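Local coordinates for protein alpha-glucosidase (Bacteroides thetaiotaomicron, PDB 5XFM) that probably hydrolyses both beta-L-arabinopyranosides and alpha-galactosides, as a bifunctional member of glycoside hydrolase family 97, at residues D332-D336 with F359-S363; G165-T169 with N369-Q373. The protein carries 1 engineered substitution. One frame throughout, in Å; residues are numbered along the deposited sequence.

In the fold
Coming from the N terminus, residues 165-169 lie in the loop between strands 153-156 and 178-182 of an antiparallel sheet in the N-terminal part. Some 200 residues later the chain returns beside them at 369-373, in the loop between strand 357-363 and helix 382-395; this is interaction 2, which joins the two family regions. Interaction 1, 332-336 with 359-363, falls wholly within that excursion and closes a short loop that includes helix 341-353 of the parallel barrel. The contacts meet where Trp361 CZ3 lies 3.4 Å from Gln373 O and Trp334 packs on Gln373.

Interaction 1: residues D332-D336 with F359-S363; sequences DNWWD and FLWYS
With CG anti to the backbone N (chi1 -170°), Trp361 lays one indole face against Asp332 and Asn333, while Trp335, its CG wedged between backbone N and carbonyl carbon (chi1 68°), reaches back to the strand carrying Trp361. Asn333 CB sits 3.7 Å from the centroid of the six-membered ring of Trp361, almost on the ring normal, a CH-pi contact. Over the pyrrole end of the same face, Asp332 OD1 comes within 3.3 Å of Trp361 CD1, and it also accepts the backbone N-H of Asn333 at 2.8 Å; OD2 of this carboxylate is taken by Trp299. In this TIM-type barrel the contact joins the turn that follows strand 328-331 to the adjacent parallel strand 357-363. Trp335 NE1 donates to Trp361 O at 2.8 Å, in the carbonyl plane on a lone pair, with the acceptor near the ring plane, which helps to hold the indole edge toward the strand. An alanine in place of Trp361 would probably leave Asn333 CB and Asp332 OD1 without the indole face they pack on, opening a gap there. Leu360 CD1 lies over a face of Trp335, 3.9 Å from CZ2, and the Trp335 edge turns to the Tyr362 face in an offset T-shaped pair, planes at 77°.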
ATOM      1  N   ASP A 332      21.990   3.190  -3.313  1.00 26.09           N
ATOM      2  CA  ASP A 332      21.048   4.300  -3.162  1.00 18.74           C
ATOM      3  C   ASP A 332      21.563   5.586  -3.817  1.00 19.29           C
ATOM      4  O   ASP A 332      22.464   5.537  -4.653  1.00 24.91           O
ATOM      5  CB  ASP A 332      20.750   4.528  -1.679  1.00 19.57           C
ATOM      6  CG  ASP A 332      19.289   4.903  -1.420  1.00 23.02           C
ATOM      7  OD1 ASP A 332      18.877   6.057  -1.674  1.00 20.94           O
ATOM      8  OD2 ASP A 332      18.548   4.019  -0.947  1.00 23.60           O
ATOM      9  N   ASN A 333      20.983   6.729  -3.442  1.00 18.38           N
ATOM     10  CA  ASN A 333      21.294   8.018  -4.074  1.00 20.64           C
ATOM     11  C   ASN A 333      22.782   8.409  -4.066  1.00 21.53           C
ATOM     12  O   ASN A 333      23.545   7.904  -3.251  1.00 18.06           O
ATOM     13  CB  ASN A 333      20.493   9.134  -3.399  1.00 26.28           C
ATOM     14  CG  ASN A 333      20.745   9.216  -1.897  1.00 23.53           C
ATOM     15  OD1 ASN A 333      21.721   8.674  -1.378  1.00 28.08           O
ATOM     16  ND2 ASN A 333      19.867   9.914  -1.200  1.00 23.24           N
ATOM     17  N   TRP A 334      23.143   9.306  -4.989  1.00 20.07           N
ATOM     18  CA  TRP A 334      24.495   9.842  -5.236  1.00 21.48           C
ATOM     19  C   TRP A 334      25.451   8.922  -6.004  1.00 22.21           C
ATOM     20  O   TRP A 334      26.580   9.329  -6.288  1.00 28.29           O
ATOM     21  CB  TRP A 334      25.200  10.256  -3.933  1.00 23.06           C
ATOM     22  CG  TRP A 334      24.522  11.332  -3.160  1.00 19.20           C
ATOM     23  CD1 TRP A 334      23.939  11.215  -1.930  1.00 18.52           C
ATOM     24  CD2 TRP A 334      24.334  12.692  -3.564  1.00 15.62           C
ATOM     25  NE1 TRP A 334      23.414  12.420  -1.538  1.00 16.30           N
ATOM     26  CE2 TRP A 334      23.638  13.344  -2.525  1.00 15.54           C
ATOM     27  CE3 TRP A 334      24.687  13.422  -4.702  1.00 16.08           C
ATOM     28  CZ2 TRP A 334      23.291  14.692  -2.588  1.00 15.19           C
ATOM     29  CZ3 TRP A 334      24.339  14.763  -4.764  1.00 18.69           C
ATOM     30  CH2 TRP A 334      23.645  15.383  -3.713  1.00 18.90           C
ATOM     31  N   TRP A 335      25.032   7.708  -6.344  1.00 21.00           N
ATOM     32  CA  TRP A 335      25.982   6.744  -6.916  1.00 26.66           C
ATOM     33  C   TRP A 335      26.555   7.170  -8.270  1.00 29.18           C
ATOM     34  O   TRP A 335      27.706   6.858  -8.592  1.00 22.84           O
ATOM     35  CB  TRP A 335      25.346   5.353  -7.049  1.00 19.27           C
ATOM     36  CG  TRP A 335      24.246   5.229  -8.066  1.00 25.31           C
ATOM     37  CD1 TRP A 335      22.901   5.249  -7.823  1.00 23.22           C
ATOM     38  CD2 TRP A 335      24.392   5.026  -9.482  1.00 20.95           C
ATOM     39  NE1 TRP A 335      22.206   5.091  -8.997  1.00 19.82           N
ATOM     40  CE2 TRP A 335      23.097   4.952 -10.028  1.00 18.79           C
ATOM     41  CE3 TRP A 335      25.491   4.914 -10.339  1.00 20.80           C
ATOM     42  CZ2 TRP A 335      22.871   4.769 -11.391  1.00 21.75           C
ATOM     43  CZ3 TRP A 335      25.266   4.737 -11.691  1.00 22.91           C
ATOM     44  CH2 TRP A 335      23.965   4.666 -12.205  1.00 22.56           C
ATOM     45  N   ASP A 336      25.771   7.894  -9.059  1.00 25.54           N
ATOM     46  CA  ASP A 336      26.226   8.264 -10.396  1.00 27.99           C
ATOM     47  C   ASP A 336      27.358   9.271 -10.345  1.00 24.31           C
ATOM     48  O   ASP A 336      28.146   9.377 -11.279  1.00 30.32           O
ATOM     49  CB  ASP A 336      25.079   8.843 -11.217  1.00 24.43           C
ATOM     50  CG  ASP A 336      24.608  10.172 -10.674  1.00 25.15           C
ATOM     51  OD1 ASP A 336      24.319  10.236  -9.464  1.00 25.16           O
ATOM     52  OD2 ASP A 336      24.563  11.158 -11.440  1.00 25.32           O
ATOM     53  N   PHE A 359      19.974  -3.448  -7.528  1.00 24.26           N
ATOM     54  CA  PHE A 359      18.957  -2.437  -7.791  1.00 23.98           C
ATOM     55  C   PHE A 359      19.653  -1.092  -7.729  1.00 20.94           C
ATOM     56  O   PHE A 359      20.467  -0.861  -6.831  1.00 19.62           O
ATOM     57  CB  PHE A 359      17.827  -2.489  -6.765  1.00 16.99           C
ATOM     58  CG  PHE A 359      16.749  -3.474  -7.084  1.00 24.00           C
ATOM     59  CD1 PHE A 359      17.026  -4.828  -7.147  1.00 22.44           C
ATOM     60  CD2 PHE A 359      15.435  -3.054  -7.255  1.00 26.35           C
ATOM     61  CE1 PHE A 359      16.030  -5.740  -7.409  1.00 22.17           C
ATOM     62  CE2 PHE A 359      14.428  -3.966  -7.515  1.00 21.40           C
ATOM     63  CZ  PHE A 359      14.725  -5.308  -7.593  1.00 24.10           C
ATOM     64  N   LEU A 360      19.357  -0.211  -8.676  1.00 18.74           N
ATOM     65  CA  LEU A 360      19.942   1.124  -8.648  1.00 19.43           C
ATOM     66  C   LEU A 360      18.894   2.215  -8.427  1.00 23.64           C
ATOM     67  O   LEU A 360      17.777   2.145  -8.965  1.00 16.77           O
ATOM     68  CB  LEU A 360      20.721   1.396  -9.936  1.00 18.49           C
ATOM     69  CG  LEU A 360      21.919   0.478 -10.180  1.00 22.23           C
ATOM     70  CD1 LEU A 360      22.693   0.916 -11.415  1.00 17.52           C
ATOM     71  CD2 LEU A 360      22.823   0.458  -8.954  1.00 21.87           C
ATOM     72  N   TRP A 361      19.274   3.201  -7.609  1.00 20.61           N
ATOM     73  CA  TRP A 361      18.452   4.364  -7.273  1.00 20.25           C
ATOM     74  C   TRP A 361      18.451   5.408  -8.384  1.00 22.95           C
ATOM     75  O   TRP A 361      19.504   5.762  -8.925  1.00 16.41           O
ATOM     76  CB  TRP A 361      18.954   5.011  -5.972  1.00 18.42           C
ATOM     77  CG  TRP A 361      18.052   6.082  -5.393  1.00 18.99           C
ATOM     78  CD1 TRP A 361      17.118   5.918  -4.404  1.00 21.79           C
ATOM     79  CD2 TRP A 361      18.025   7.479  -5.734  1.00 17.42           C
ATOM     80  NE1 TRP A 361      16.504   7.118  -4.122  1.00 15.10           N
ATOM     81  CE2 TRP A 361      17.042   8.090  -4.923  1.00 18.84           C
ATOM     82  CE3 TRP A 361      18.728   8.268  -6.647  1.00 15.06           C
ATOM     83  CZ2 TRP A 361      16.751   9.451  -5.001  1.00 18.90           C
ATOM     84  CZ3 TRP A 361      18.432   9.615  -6.726  1.00 17.81           C
ATOM     85  CH2 TRP A 361      17.452  10.193  -5.909  1.00 20.88           C
ATOM     86  N   TYR A 362      17.261   5.881  -8.736  1.00 20.59           N
ATOM     87  CA  TYR A 362      17.113   7.018  -9.640  1.00 19.37           C
ATOM     88  C   TYR A 362      16.119   8.016  -9.078  1.00 18.85           C
ATOM     89  O   TYR A 362      15.163   7.626  -8.411  1.00 18.24           O
ATOM     90  CB  TYR A 362      16.655   6.555 -11.030  1.00 22.28           C
ATOM     91  CG  TYR A 362      17.745   5.953 -11.885  1.00 22.23           C
ATOM     92  CD1 TYR A 362      18.158   4.640 -11.697  1.00 19.66           C
ATOM     93  CD2 TYR A 362      18.359   6.698 -12.889  1.00 20.81           C
ATOM     94  CE1 TYR A 362      19.159   4.087 -12.479  1.00 20.82           C
ATOM     95  CE2 TYR A 362      19.361   6.153 -13.675  1.00 19.04           C
ATOM     96  CZ  TYR A 362      19.757   4.849 -13.463  1.00 19.33           C
ATOM     97  OH  TYR A 362      20.750   4.304 -14.239  1.00 24.07           O
ATOM     98  N   SER A 363      16.321   9.301  -9.356  1.00 22.18           N
ATOM     99  CA  SER A 363      15.257  10.267  -9.116  1.00 17.12           C
ATOM    100  C   SER A 363      14.352  10.291 -10.337  1.00 21.06           C
ATOM    101  O   SER A 363      14.829  10.289 -11.476  1.00 22.50           O
ATOM    102  CB  SER A 363      15.799  11.669  -8.827  1.00 21.04           C
ATOM    103  OG  SER A 363      14.741  12.548  -8.445  1.00 15.54           O
TER

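Interaction 2: residues G165-T169 with N369-Q373; sequences GWKRT and NDIEQ
Two irregular loops meet at a domain interface here, Lys167 and its neighbours from the N-terminal region against an Asx turn at Asn369 in the barrel region. Asn369 OD1 accepts the backbone N-H of Ile371 at 3.0 Å, with the donor well above the carbonyl plane, and within this turn Asp370 N donates to Lys167 O at 3.2 Å, across the interface. Apolar contacts lie beside that bond. Ile371 CD1 touches Lys167 CB at 3.6 Å and Thr169 CG2 at 3.7 Å, and it also approaches the pyrrole end of Trp166 obliquely. Lys167 bends at its second torsion (chi2 -66°), turning its aliphatic chain alongside the Asp370 backbone, with CD 3.4 Å from Asp370 O. The CD methylene of Arg168 lies 3.1 Å from Asp370 OD2; the guanidinium is too far for a salt bridge, and Arg168 NH2 bonds to Asn243. A water accepts from Asn369 ND2 at 3.1 Å and lies in reach of Thr169 O, to which it may donate a longer bond. Phe404, just past strand 399-403, is touched by Thr169, Ile371 and Gln373, placing the interface at the end of the barrel, where the 153-156/178-182 loop meets the one before helix 382-395.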
ATOM      1  N   GLY A 165       8.439  20.209   2.806  1.00 17.76           N
ATOM      2  CA  GLY A 165       9.300  19.076   3.098  1.00 11.89           C
ATOM      3  C   GLY A 165      10.629  19.145   2.358  1.00 19.80           C
ATOM      4  O   GLY A 165      10.981  20.174   1.780  1.00 19.96           O
ATOM      5  N   TRP A 166      11.356  18.032   2.363  1.00 16.55           N
ATOM      6  CA  TRP A 166      12.696  17.964   1.793  1.00 13.18           C
ATOM      7  C   TRP A 166      12.725  18.325   0.305  1.00 19.96           C
ATOM      8  O   TRP A 166      12.102  17.657  -0.522  1.00 21.86           O
ATOM      9  CB  TRP A 166      13.288  16.566   2.004  1.00 16.78           C
ATOM     10  CG  TRP A 166      14.641  16.375   1.393  1.00 19.50           C
ATOM     11  CD1 TRP A 166      14.960  15.585   0.324  1.00 17.29           C
ATOM     12  CD2 TRP A 166      15.872  16.978   1.828  1.00 16.44           C
ATOM     13  NE1 TRP A 166      16.313  15.663   0.065  1.00 18.28           N
ATOM     14  CE2 TRP A 166      16.892  16.512   0.972  1.00 17.08           C
ATOM     15  CE3 TRP A 166      16.205  17.870   2.854  1.00 18.83           C
ATOM     16  CZ2 TRP A 166      18.227  16.908   1.113  1.00 16.58           C
ATOM     17  CZ3 TRP A 166      17.534  18.262   2.992  1.00 17.77           C
ATOM     18  CH2 TRP A 166      18.524  17.779   2.126  1.00 18.81           C
ATOM     19  N   LYS A 167      13.431  19.407  -0.005  1.00 15.75           N
ATOM     20  CA  LYS A 167      13.587  19.906  -1.366  1.00 20.40           C
ATOM     21  C   LYS A 167      12.252  20.094  -2.107  1.00 20.52           C
ATOM     22  O   LYS A 167      12.173  19.874  -3.322  1.00 15.62           O
ATOM     23  CB  LYS A 167      14.498  18.965  -2.158  1.00 17.50           C
ATOM     24  CG  LYS A 167      15.866  18.750  -1.527  1.00 18.34           C
ATOM     25  CD  LYS A 167      16.684  20.028  -1.525  1.00 23.95           C
ATOM     26  CE  LYS A 167      18.054  19.812  -0.902  1.00 24.38           C
ATOM     27  NZ  LYS A 167      18.771  21.103  -0.703  1.00 27.10           N
ATOM     28  N   ARG A 168      11.227  20.532  -1.375  1.00 18.01           N
ATOM     29  CA  ARG A 168       9.903  20.797  -1.948  1.00 17.74           C
ATOM     30  C   ARG A 168       9.294  19.564  -2.618  1.00 18.40           C
ATOM     31  O   ARG A 168       8.558  19.688  -3.593  1.00 20.78           O
ATOM     32  CB  ARG A 168      10.000  21.952  -2.959  1.00 18.74           C
ATOM     33  CG  ARG A 168      10.509  23.280  -2.381  1.00 17.52           C
ATOM     34  CD  ARG A 168      10.713  24.345  -3.469  1.00 17.98           C
ATOM     35  NE  ARG A 168       9.559  24.572  -4.338  1.00 23.44           N
ATOM     36  CZ  ARG A 168       8.588  25.446  -4.092  1.00 30.13           C
ATOM     37  NH1 ARG A 168       8.617  26.189  -2.995  1.00 26.67           N
ATOM     38  NH2 ARG A 168       7.587  25.583  -4.950  1.00 28.75           N
ATOM     39  N   THR A 169       9.588  18.380  -2.083  1.00 15.95           N
ATOM     40  CA  THR A 169       9.125  17.126  -2.680  1.00 14.00           C
ATOM     41  C   THR A 169       7.752  16.613  -2.222  1.00 19.04           C
ATOM     42  O   THR A 169       7.279  15.599  -2.732  1.00 17.45           O
ATOM     43  CB  THR A 169      10.133  15.994  -2.440  1.00 17.96           C
ATOM     44  OG1 THR A 169      10.462  15.946  -1.047  1.00 15.22           O
ATOM     45  CG2 THR A 169      11.394  16.230  -3.238  1.00 17.89           C
ATOM     46  N   ASN A 369      10.879  19.896  -8.713  1.00 17.36           N
ATOM     47  CA  ASN A 369      11.396  20.096  -7.364  1.00 18.55           C
ATOM     48  C   ASN A 369      12.863  20.527  -7.333  1.00 19.39           C
ATOM     49  O   ASN A 369      13.461  20.797  -8.377  1.00 19.53           O
ATOM     50  CB  ASN A 369      11.207  18.819  -6.531  1.00 22.52           C
ATOM     51  CG  ASN A 369      11.953  17.614  -7.109  1.00 20.27           C
ATOM     52  OD1 ASN A 369      13.082  17.728  -7.600  1.00 22.51           O
ATOM     53  ND2 ASN A 369      11.329  16.452  -7.024  1.00 15.98           N
ATOM     54  N   ASP A 370      13.451  20.521  -6.138  1.00 19.04           N
ATOM     55  CA  ASP A 370      14.837  20.965  -5.942  1.00 20.67           C
ATOM     56  C   ASP A 370      15.797  19.841  -5.563  1.00 21.49           C
ATOM     57  O   ASP A 370      16.794  20.077  -4.889  1.00 25.91           O
ATOM     58  CB  ASP A 370      14.913  22.051  -4.867  1.00 18.62           C
ATOM     59  CG  ASP A 370      14.251  23.345  -5.289  1.00 23.29           C
ATOM     60  OD1 ASP A 370      14.325  23.701  -6.486  1.00 21.59           O
ATOM     61  OD2 ASP A 370      13.668  24.012  -4.413  1.00 21.86           O
ATOM     62  N   ILE A 371      15.489  18.623  -5.983  1.00 22.57           N
ATOM     63  CA  ILE A 371      16.346  17.479  -5.704  1.00 22.42           C
ATOM     64  C   ILE A 371      17.675  17.561  -6.472  1.00 26.34           C
ATOM     65  O   ILE A 371      17.687  17.801  -7.683  1.00 23.48           O
ATOM     66  CB  ILE A 371      15.616  16.164  -6.048  1.00 22.65           C
ATOM     67  CG1 ILE A 371      14.499  15.920  -5.030  1.00 22.35           C
ATOM     68  CG2 ILE A 371      16.581  14.992  -6.083  1.00 24.51           C
ATOM     69  CD1 ILE A 371      15.003  15.735  -3.604  1.00 13.02           C
ATOM     70  N   GLU A 372      18.787  17.375  -5.761  1.00 24.34           N
ATOM     71  CA  GLU A 372      20.110  17.323  -6.388  1.00 25.09           C
ATOM     72  C   GLU A 372      20.659  15.914  -6.412  1.00 27.10           C
ATOM     73  O   GLU A 372      21.411  15.543  -7.310  1.00 24.62           O
ATOM     74  CB  GLU A 372      21.102  18.253  -5.703  1.00 28.64           C
ATOM     75  CG  GLU A 372      20.938  19.701  -6.170  1.00 40.33           C
ATOM     76  CD  GLU A 372      21.873  20.685  -5.487  1.00 41.50           C
ATOM     77  OE1 GLU A 372      22.611  21.393  -6.205  1.00 40.63           O
ATOM     78  OE2 GLU A 372      21.851  20.770  -4.241  1.00 41.54           O
ATOM     79  N   GLN A 373      20.309  15.137  -5.396  1.00 25.22           N
ATOM     80  CA  GLN A 373      20.744  13.741  -5.334  1.00 25.02           C
ATOM     81  C   GLN A 373      20.475  12.907  -6.626  1.00 26.66           C
ATOM     82  O   GLN A 373      19.363  12.823  -7.151  1.00 22.58           O
ATOM     83  CB  GLN A 373      20.157  13.085  -4.079  1.00 26.04           C
ATOM     84  CG  GLN A 373      19.185  13.891  -3.242  1.00 32.82           C
ATOM     85  CD  GLN A 373      18.539  12.957  -2.247  1.00 31.84           C
ATOM     86  OE1 GLN A 373      19.188  12.087  -1.625  1.00 46.95           O
ATOM     87  NE2 GLN A 373      17.285  13.222  -1.979  1.00 53.20           N
TER
HETATM   88  O   HOH W   1       8.627  15.832  -5.690  1.00 13.50           O